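Local atomic coordinates of CCMAN5 (Cellulosimicrobium cellulans, PDB entry 2XSG), a protein that hydrolyses alpha-mannosidic bonds as a calcium-binding family 92 glycoside hydrolase, and has been used to enable mannose-6-phosphate modification of yeast-produced human lysosomal enzymes. Residues N48-D53 / H64-G69; P514-A517 / W521-A524; G330-V335 / F424-E429. All coordinates share one frame; numbering follows the deposited sequence.

Contact 1 of 3, residues N48-D53 / H64-G69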
loop_
_atom_site.group_PDB
_atom_site.type_symbol
_atom_site.label_atom_id
_atom_site.label_comp_id
_atom_site.label_asym_id
_atom_site.label_seq_id
_atom_site.Cartn_x
_atom_site.Cartn_y
_atom_site.Cartn_z
ATOM N N ASN A 48 11.034 5.281 -11.327
ATOM C CA ASN A 48 10.419 5.594 -10.046
ATOM C C ASN A 48 10.949 4.633 -8.957
ATOM O O ASN A 48 11.875 3.859 -9.209
ATOM C CB ASN A 48 8.880 5.718 -10.130
ATOM C CG ASN A 48 8.151 4.383 -10.136
ATOM O OD1 ASN A 48 8.744 3.310 -10.085
ATOM N ND2 ASN A 48 6.825 4.460 -10.184
ATOM N N ASN A 49 10.416 4.703 -7.746
ATOM C CA ASN A 49 10.938 3.858 -6.664
ATOM C C ASN A 49 10.810 2.366 -6.972
ATOM O O ASN A 49 11.611 1.563 -6.490
ATOM C CB ASN A 49 10.280 4.195 -5.316
ATOM C CG ASN A 49 10.602 5.598 -4.851
ATOM O OD1 ASN A 49 9.948 6.137 -3.946
ATOM N ND2 ASN A 49 11.596 6.210 -5.481
ATOM N N THR A 50 9.835 2.000 -7.799
ATOM C CA THR A 50 9.649 0.584 -8.141
ATOM C C THR A 50 10.621 0.099 -9.199
ATOM O O THR A 50 10.838 -1.106 -9.318
ATOM C CB THR A 50 8.226 0.249 -8.592
ATOM O OG1 THR A 50 8.022 0.647 -9.959
ATOM C CG2 THR A 50 7.190 0.893 -7.647
ATOM N N GLY A 51 11.180 1.029 -9.970
ATOM C CA GLY A 51 12.100 0.668 -11.041
ATOM C C GLY A 51 11.585 1.019 -12.421
ATOM O O GLY A 51 12.283 0.789 -13.404
ATOM N N TYR A 52 10.376 1.589 -12.505
ATOM C CA TYR A 52 9.802 2.018 -13.800
ATOM C C TYR A 52 9.252 3.438 -13.736
ATOM O O TYR A 52 8.338 3.733 -12.954
ATOM C CB TYR A 52 8.688 1.039 -14.215
ATOM C CG TYR A 52 7.934 1.375 -15.488
ATOM C CD1 TYR A 52 6.921 2.350 -15.503
ATOM C CD2 TYR A 52 8.203 0.690 -16.667
ATOM C CE1 TYR A 52 6.228 2.651 -16.663
ATOM C CE2 TYR A 52 7.503 0.959 -17.832
ATOM C CZ TYR A 52 6.515 1.943 -17.831
ATOM O OH TYR A 52 5.835 2.203 -19.006
ATOM N N ASP A 53 9.814 4.337 -14.538
ATOM C CA ASP A 53 9.235 5.673 -14.698
ATOM C C ASP A 53 8.628 5.809 -16.090
ATOM O O ASP A 53 9.350 5.711 -17.106
ATOM C CB ASP A 53 10.285 6.766 -14.436
ATOM C CG ASP A 53 9.825 8.160 -14.882
ATOM O OD1 ASP A 53 8.606 8.398 -15.065
ATOM O OD2 ASP A 53 10.707 9.028 -15.062
ATOM N N HIS A 64 12.075 -9.069 -10.147
ATOM C CA HIS A 64 11.051 -10.030 -9.734
ATOM C C HIS A 64 10.465 -9.775 -8.351
ATOM O O HIS A 64 9.491 -10.427 -7.963
ATOM C CB HIS A 64 11.576 -11.473 -9.869
ATOM C CG HIS A 64 11.760 -11.895 -11.292
ATOM N ND1 HIS A 64 12.776 -11.407 -12.082
ATOM C CD2 HIS A 64 11.004 -12.683 -12.093
ATOM C CE1 HIS A 64 12.663 -11.909 -13.299
ATOM N NE2 HIS A 64 11.601 -12.693 -13.328
ATOM N N THR A 65 11.085 -8.863 -7.600
ATOM C CA THR A 65 10.603 -8.497 -6.265
ATOM C C THR A 65 10.360 -7.003 -6.200
ATOM O O THR A 65 10.984 -6.222 -6.932
ATOM C CB THR A 65 11.589 -8.897 -5.115
ATOM O OG1 THR A 65 12.748 -8.047 -5.145
ATOM C CG2 THR A 65 12.015 -10.353 -5.234
ATOM N N ASN A 66 9.449 -6.597 -5.321
ATOM C CA ASN A 66 9.139 -5.187 -5.230
ATOM C C ASN A 66 8.221 -4.832 -4.070
ATOM O O ASN A 66 7.728 -5.723 -3.360
ATOM C CB ASN A 66 8.518 -4.719 -6.548
ATOM C CG ASN A 66 9.174 -3.464 -7.068
ATOM O OD1 ASN A 66 9.341 -2.486 -6.326
ATOM N ND2 ASN A 66 9.565 -3.482 -8.345
ATOM N N LEU A 67 8.011 -3.525 -3.907
ATOM C CA LEU A 67 7.097 -2.962 -2.921
ATOM C C LEU A 67 6.285 -1.868 -3.593
ATOM O O LEU A 67 6.837 -1.017 -4.292
ATOM C CB LEU A 67 7.876 -2.345 -1.754
ATOM C CG LEU A 67 8.685 -3.273 -0.857
ATOM C CD1 LEU A 67 9.411 -2.469 0.222
ATOM C CD2 LEU A 67 7.789 -4.346 -0.244
ATOM N N ASP A 68 4.982 -1.856 -3.353
ATOM C CA ASP A 68 4.120 -0.899 -4.050
ATOM C C ASP A 68 4.021 0.415 -3.319
ATOM O O ASP A 68 3.696 0.449 -2.132
ATOM C CB ASP A 68 2.724 -1.473 -4.253
ATOM C CG ASP A 68 2.755 -2.820 -4.915
ATOM O OD1 ASP A 68 3.190 -3.772 -4.236
ATOM O OD2 ASP A 68 2.349 -2.937 -6.098
ATOM N N GLY A 69 4.328 1.491 -4.033
ATOM C CA GLY A 69 4.074 2.841 -3.561
ATOM C C GLY A 69 4.875 3.324 -2.377
ATOM O O GLY A 69 4.446 4.244 -1.683
#

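Contact 2 of 3, residues P514-A517 / W521-A524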
loop_
_atom_site.group_PDB
_atom_site.type_symbol
_atom_site.label_atom_id
_atom_site.label_comp_id
_atom_site.label_asym_id
_atom_site.label_seq_id
_atom_site.Cartn_x
_atom_site.Cartn_y
_atom_site.Cartn_z
ATOM N N PRO A 514 2.585 21.828 21.020
ATOM C CA PRO A 514 3.656 21.275 21.841
ATOM C C PRO A 514 3.676 21.937 23.238
ATOM O O PRO A 514 3.388 23.135 23.380
ATOM C CB PRO A 514 4.920 21.631 21.052
ATOM C CG PRO A 514 4.529 22.876 20.300
ATOM C CD PRO A 514 3.116 22.599 19.885
ATOM N N ARG A 515 4.022 21.148 24.241
ATOM C CA ARG A 515 3.987 21.597 25.625
ATOM C C ARG A 515 5.286 21.225 26.303
ATOM O O ARG A 515 5.750 20.088 26.200
ATOM C CB ARG A 515 2.813 20.954 26.348
ATOM C CG ARG A 515 2.195 21.815 27.426
ATOM C CD ARG A 515 1.171 21.026 28.245
ATOM N NE ARG A 515 0.599 21.873 29.297
ATOM C CZ ARG A 515 -0.527 21.619 29.957
ATOM N NH1 ARG A 515 -1.240 20.525 29.698
ATOM N NH2 ARG A 515 -0.938 22.472 30.882
ATOM N N ALA A 516 5.872 22.208 26.990
ATOM C CA ALA A 516 7.139 22.048 27.677
ATOM C C ALA A 516 6.993 21.120 28.892
ATOM O O ALA A 516 5.873 20.821 29.337
ATOM C CB ALA A 516 7.692 23.423 28.098
ATOM N N ALA A 517 8.128 20.673 29.420
ATOM C CA ALA A 517 8.137 19.839 30.617
ATOM C C ALA A 517 7.383 20.478 31.793
ATOM O O ALA A 517 6.628 19.796 32.477
ATOM C CB ALA A 517 9.567 19.464 31.008
ATOM N N TRP A 521 3.003 26.134 27.500
ATOM C CA TRP A 521 2.785 25.851 26.082
ATOM C C TRP A 521 3.968 26.373 25.276
ATOM O O TRP A 521 4.559 27.403 25.640
ATOM C CB TRP A 521 1.487 26.476 25.615
ATOM C CG TRP A 521 0.326 25.860 26.280
ATOM C CD1 TRP A 521 -0.405 26.383 27.306
ATOM C CD2 TRP A 521 -0.229 24.568 25.999
ATOM N NE1 TRP A 521 -1.404 25.497 27.680
ATOM C CE2 TRP A 521 -1.319 24.377 26.895
ATOM C CE3 TRP A 521 0.075 23.559 25.072
ATOM C CZ2 TRP A 521 -2.108 23.224 26.879
ATOM C CZ3 TRP A 521 -0.702 22.404 25.064
ATOM C CH2 TRP A 521 -1.791 22.252 25.955
ATOM N N GLN A 522 4.344 25.656 24.221
ATOM C CA GLN A 522 5.443 26.106 23.366
ATOM C C GLN A 522 4.910 26.776 22.109
ATOM O O GLN A 522 3.882 26.379 21.567
ATOM C CB GLN A 522 6.408 24.959 23.028
ATOM C CG GLN A 522 7.237 24.477 24.243
ATOM C CD GLN A 522 8.018 23.194 23.972
ATOM O OE1 GLN A 522 9.031 22.925 24.615
ATOM N NE2 GLN A 522 7.567 22.420 23.006
ATOM N N SER A 523 5.613 27.811 21.665
ATOM C CA SER A 523 5.227 28.572 20.485
ATOM C C SER A 523 5.293 27.705 19.221
ATOM O O SER A 523 6.270 26.992 19.014
ATOM C CB SER A 523 6.149 29.798 20.357
ATOM O OG SER A 523 6.068 30.362 19.060
ATOM N N ALA A 524 4.268 27.784 18.377
ATOM C CA ALA A 524 4.217 26.987 17.140
ATOM C C ALA A 524 3.210 27.545 16.129
ATOM O O ALA A 524 2.114 27.938 16.510
ATOM C CB ALA A 524 3.877 25.532 17.474
#

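Contact 3 of 3, residues G330-V335 / F424-E429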
loop_
_atom_site.group_PDB
_atom_site.type_symbol
_atom_site.label_atom_id
_atom_site.label_comp_id
_atom_site.label_asym_id
_atom_site.label_seq_id
_atom_site.Cartn_x
_atom_site.Cartn_y
_atom_site.Cartn_z
ATOM N N GLY A 330 2.386 -24.902 2.729
ATOM C CA GLY A 330 1.801 -24.288 3.922
ATOM C C GLY A 330 2.786 -23.874 5.006
ATOM O O GLY A 330 2.424 -23.827 6.177
ATOM N N THR A 331 4.025 -23.570 4.619
ATOM C CA THR A 331 5.051 -23.113 5.555
ATOM C C THR A 331 5.499 -21.670 5.274
ATOM O O THR A 331 5.289 -21.147 4.188
ATOM C CB THR A 331 6.294 -24.034 5.566
ATOM O OG1 THR A 331 6.953 -23.987 4.298
ATOM C CG2 THR A 331 5.909 -25.484 5.886
ATOM N N TYR A 332 6.130 -21.044 6.264
ATOM C CA TYR A 332 6.651 -19.689 6.138
ATOM C C TYR A 332 7.965 -19.596 6.925
ATOM O O TYR A 332 8.293 -20.498 7.700
ATOM C CB TYR A 332 5.599 -18.684 6.639
ATOM C CG TYR A 332 5.491 -18.551 8.149
ATOM C CD1 TYR A 332 4.656 -19.388 8.902
ATOM C CD2 TYR A 332 6.226 -17.574 8.828
ATOM C CE1 TYR A 332 4.568 -19.252 10.315
ATOM C CE2 TYR A 332 6.131 -17.427 10.216
ATOM C CZ TYR A 332 5.311 -18.272 10.957
ATOM O OH TYR A 332 5.263 -18.105 12.341
ATOM N N ARG A 333 8.743 -18.536 6.723
ATOM C CA ARG A 333 9.935 -18.366 7.537
ATOM C C ARG A 333 9.719 -17.274 8.560
ATOM O O ARG A 333 9.255 -16.185 8.235
ATOM C CB ARG A 333 11.194 -18.074 6.711
ATOM C CG ARG A 333 12.414 -17.804 7.628
ATOM C CD ARG A 333 13.730 -17.812 6.903
ATOM N NE ARG A 333 13.600 -17.106 5.649
ATOM C CZ ARG A 333 13.807 -15.805 5.469
ATOM N NH1 ARG A 333 14.204 -15.021 6.468
ATOM N NH2 ARG A 333 13.614 -15.310 4.261
ATOM N N GLY A 334 10.060 -17.579 9.801
ATOM C CA GLY A 334 9.846 -16.668 10.905
ATOM C C GLY A 334 11.052 -15.785 11.111
ATOM O O GLY A 334 12.144 -16.099 10.629
ATOM N N VAL A 335 10.866 -14.682 11.828
ATOM C CA VAL A 335 11.976 -13.794 12.195
ATOM C C VAL A 335 13.050 -14.495 13.030
ATOM O O VAL A 335 14.146 -13.967 13.178
ATOM C CB VAL A 335 11.482 -12.494 12.906
ATOM C CG1 VAL A 335 10.791 -11.574 11.925
ATOM C CG2 VAL A 335 10.555 -12.822 14.071
ATOM N N PHE A 424 -7.790 -16.011 17.302
ATOM C CA PHE A 424 -6.487 -15.633 16.755
ATOM C C PHE A 424 -5.407 -16.353 17.548
ATOM O O PHE A 424 -5.034 -15.935 18.653
ATOM C CB PHE A 424 -6.262 -14.116 16.765
ATOM C CG PHE A 424 -6.964 -13.375 15.634
ATOM C CD1 PHE A 424 -6.624 -13.611 14.300
ATOM C CD2 PHE A 424 -7.943 -12.430 15.912
ATOM C CE1 PHE A 424 -7.270 -12.924 13.258
ATOM C CE2 PHE A 424 -8.583 -11.726 14.887
ATOM C CZ PHE A 424 -8.250 -11.971 13.559
ATOM N N ASP A 425 -4.919 -17.445 16.966
ATOM C CA ASP A 425 -3.910 -18.264 17.594
ATOM C C ASP A 425 -2.663 -17.435 17.905
ATOM O O ASP A 425 -2.225 -16.632 17.076
ATOM C CB ASP A 425 -3.585 -19.471 16.702
ATOM C CG ASP A 425 -2.580 -20.423 17.342
ATOM O OD1 ASP A 425 -2.770 -20.792 18.536
ATOM O OD2 ASP A 425 -1.594 -20.795 16.646
ATOM N N ARG A 426 -2.128 -17.627 19.121
ATOM C CA ARG A 426 -0.882 -17.004 19.600
ATOM C C ARG A 426 -0.979 -15.508 19.907
ATOM O O ARG A 426 0.036 -14.813 19.968
ATOM C CB ARG A 426 0.293 -17.275 18.647
ATOM C CG ARG A 426 0.664 -18.749 18.549
ATOM C CD ARG A 426 2.168 -18.883 18.441
ATOM N NE ARG A 426 2.628 -18.614 17.098
ATOM C CZ ARG A 426 3.856 -18.214 16.770
ATOM N NH1 ARG A 426 4.806 -17.986 17.689
ATOM N NH2 ARG A 426 4.113 -18.018 15.487
ATOM N N LEU A 427 -2.192 -15.012 20.118
ATOM C CA LEU A 427 -2.375 -13.604 20.503
ATOM C C LEU A 427 -1.728 -13.332 21.862
ATOM O O LEU A 427 -1.098 -12.293 22.050
ATOM C CB LEU A 427 -3.850 -13.209 20.497
ATOM C CG LEU A 427 -4.247 -11.774 20.862
ATOM C CD1 LEU A 427 -3.713 -10.771 19.842
ATOM C CD2 LEU A 427 -5.781 -11.667 21.003
ATOM N N ASP A 428 -1.844 -14.277 22.797
ATOM C CA ASP A 428 -1.191 -14.118 24.106
ATOM C C ASP A 428 0.327 -13.894 23.976
ATOM O O ASP A 428 0.888 -13.110 24.723
ATOM C CB ASP A 428 -1.521 -15.279 25.074
ATOM C CG ASP A 428 -1.104 -16.657 24.541
ATOM O OD1 ASP A 428 -0.654 -16.786 23.379
ATOM O OD2 ASP A 428 -1.252 -17.640 25.294
ATOM N N GLU A 429 0.961 -14.570 23.016
ATOM C CA GLU A 429 2.398 -14.384 22.730
ATOM C C GLU A 429 2.702 -13.067 22.021
ATOM O O GLU A 429 3.728 -12.433 22.296
ATOM C CB GLU A 429 2.936 -15.493 21.829
ATOM C CG GLU A 429 3.193 -16.810 22.468
ATOM C CD GLU A 429 3.753 -17.783 21.464
ATOM O OE1 GLU A 429 4.922 -17.598 21.029
ATOM O OE2 GLU A 429 3.007 -18.721 21.093
#

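Contact 1 of 3, residues N48-D53 / H64-G69
Asn66 reaches across to Thr50 with its side-chain amide: ND2 donates to Thr50 O over 2.9 Å. The bond is almost straight, 174° at the hydrogen, lies in the amide plane of Asn66 and meets a lone pair of the carbonyl. At the other end of the amide, OD1 accepts from Leu67 N at 2.9 Å, so bonds at both ends fix its rotation. Around this bond the packing is light, with Thr50 CB 3.7 Å from Asn66 OD1 and Thr50 CG2 3.9 Å from Leu67 O. The accepting carbonyl belongs to a type I turn from Asn48 to Gly51, held from inside by an Asx turn. Asn48 OD1 accepts from Thr50 OG1 in its carbonyl plane at 2.8 Å and from Thr50 N above that plane. A chi1 of 79° sets OG1 between the backbone N and carbonyl carbon of Thr50, within reach of Asn48. Asn48 ND2 is held in turn by Asp26 O. The buried contact ties the loop between strands 40-44 and 58-63 to the loop after 58-63; Gly51 bonds to the backbone of Thr43, Asn66 lies against Asn40 of strand 40-44, and Thr65 touches strand 248-255.

Contact 2 of 3, residues P514-A517 / W521-A524
Arg515 and Trp521 form a single beta bridge, CA atoms 4.4 Å apart, where a tight hairpin-like loop of the catalytic domain doubles back on itself at the surface. The two backbones run antiparallel and are joined by Gln522 N donating to Pro514 O over 2.8 Å, the donor tilted 30° from the carbonyl plane. Pro514 is the buried part, wedged between Gln522, Ala524 and Leu539 of helix 539-542. The edge of its ring rests on Ala524, CD to CB 3.9 Å, and both residues lean on Leu539. Gln522, extended beyond CG, slants across Pro514, its NE2 3.4 Å from Pro514 CB and its OE1 beside Ala516 CA and CB. The Arg515 and Trp521 pair, by contrast, is partly exposed to solvent, though closely stacked. Here the extended Arg515 chain crosses one face of the Trp521 indole: CG sits over the six-membered ring, 3.9 Å from its centroid. Further out the guanidinium lies flat on the ring system, planes 7° apart, in an off-centre cation-pi stack with CZ 4.4 Å from the same centroid. Two carbonyls also hold the guanidinium: Gly519 O takes NE and Lys494 O takes NH1. An alanine in place of Trp521 would probably leave the CG and guanidinium of Arg515 without the flat surface they lie on, and the arginine freer to turn. At the indole's edge, near the ring plane, CE3 comes 3.7 Å from Pro514 O.

Contact 3 of 3, residues G330-V335 / F424-E429
The start of helix 427-438, in the helical catalytic domain, probably an (alpha/alpha)6 barrel as in other members of the six-hairpin clan, faces a small two-stranded antiparallel hairpin, 331-333 with 339-341, and the contact joins them through two long side chains. Arg426 is the N-cap residue of the helix and also sits in a type II turn from Phe424 to Leu427, where its positive phi of 72° is close to that of the third residue of such a turn. Its chain, bent at chi2 and chi3, heads for the hairpin, while Tyr332 comes from the opposite direction. The two meet at their polar ends: Tyr332 OH lies at the edge of the guanidinium, in its plane, 3.4 Å from Arg426 NH2, with the ring turned 34° from that plane. What joins them more firmly is a shared acid, Asp384 of helix 368-387, whose OD1 forms a salt bridge with Arg426 NH2 and whose OD2 is hydrogen-bonded to Tyr332 OH. Tyr380 of the same helix adds a cation-pi contact to Arg426, and Tyr332 also stacks on Tyr347. With chi1 at 78°, the CG of Tyr332 stands between the backbone N and the carbonyl carbon, which brings OH to Arg426 NH2 and Asp384. Little surface is buried directly, 49 Å² in all, and Asp384 supplies the clear bonds to both side chains. At another point on the guanidinium edge, Arg426 NH1 forms a salt bridge with Glu429 OE1, 3.4 Å away, whose hydrogen bond is weak.

The chain passes through contact 1 first, in the N-terminal domain. It then enters the catalytic domain, where contact 3 is formed by segments with 88 residues between them and is complete before the local loop of contact 2 begins. None of the three touch. Contacts 1 and 3 are nearest, about 11 Å between closest atoms and 28 Å between centres, whereas contact 2 lies far out, its centre about 41 Å from that of contact 1 and 43 Å from that of contact 3. Contact 1 ties two buried loops together beside the N-terminal beta strands, contact 3 joins a hairpin to helices 368-387 and 427-438, and contact 2 closes a peripheral surface loop packed on helix 539-542.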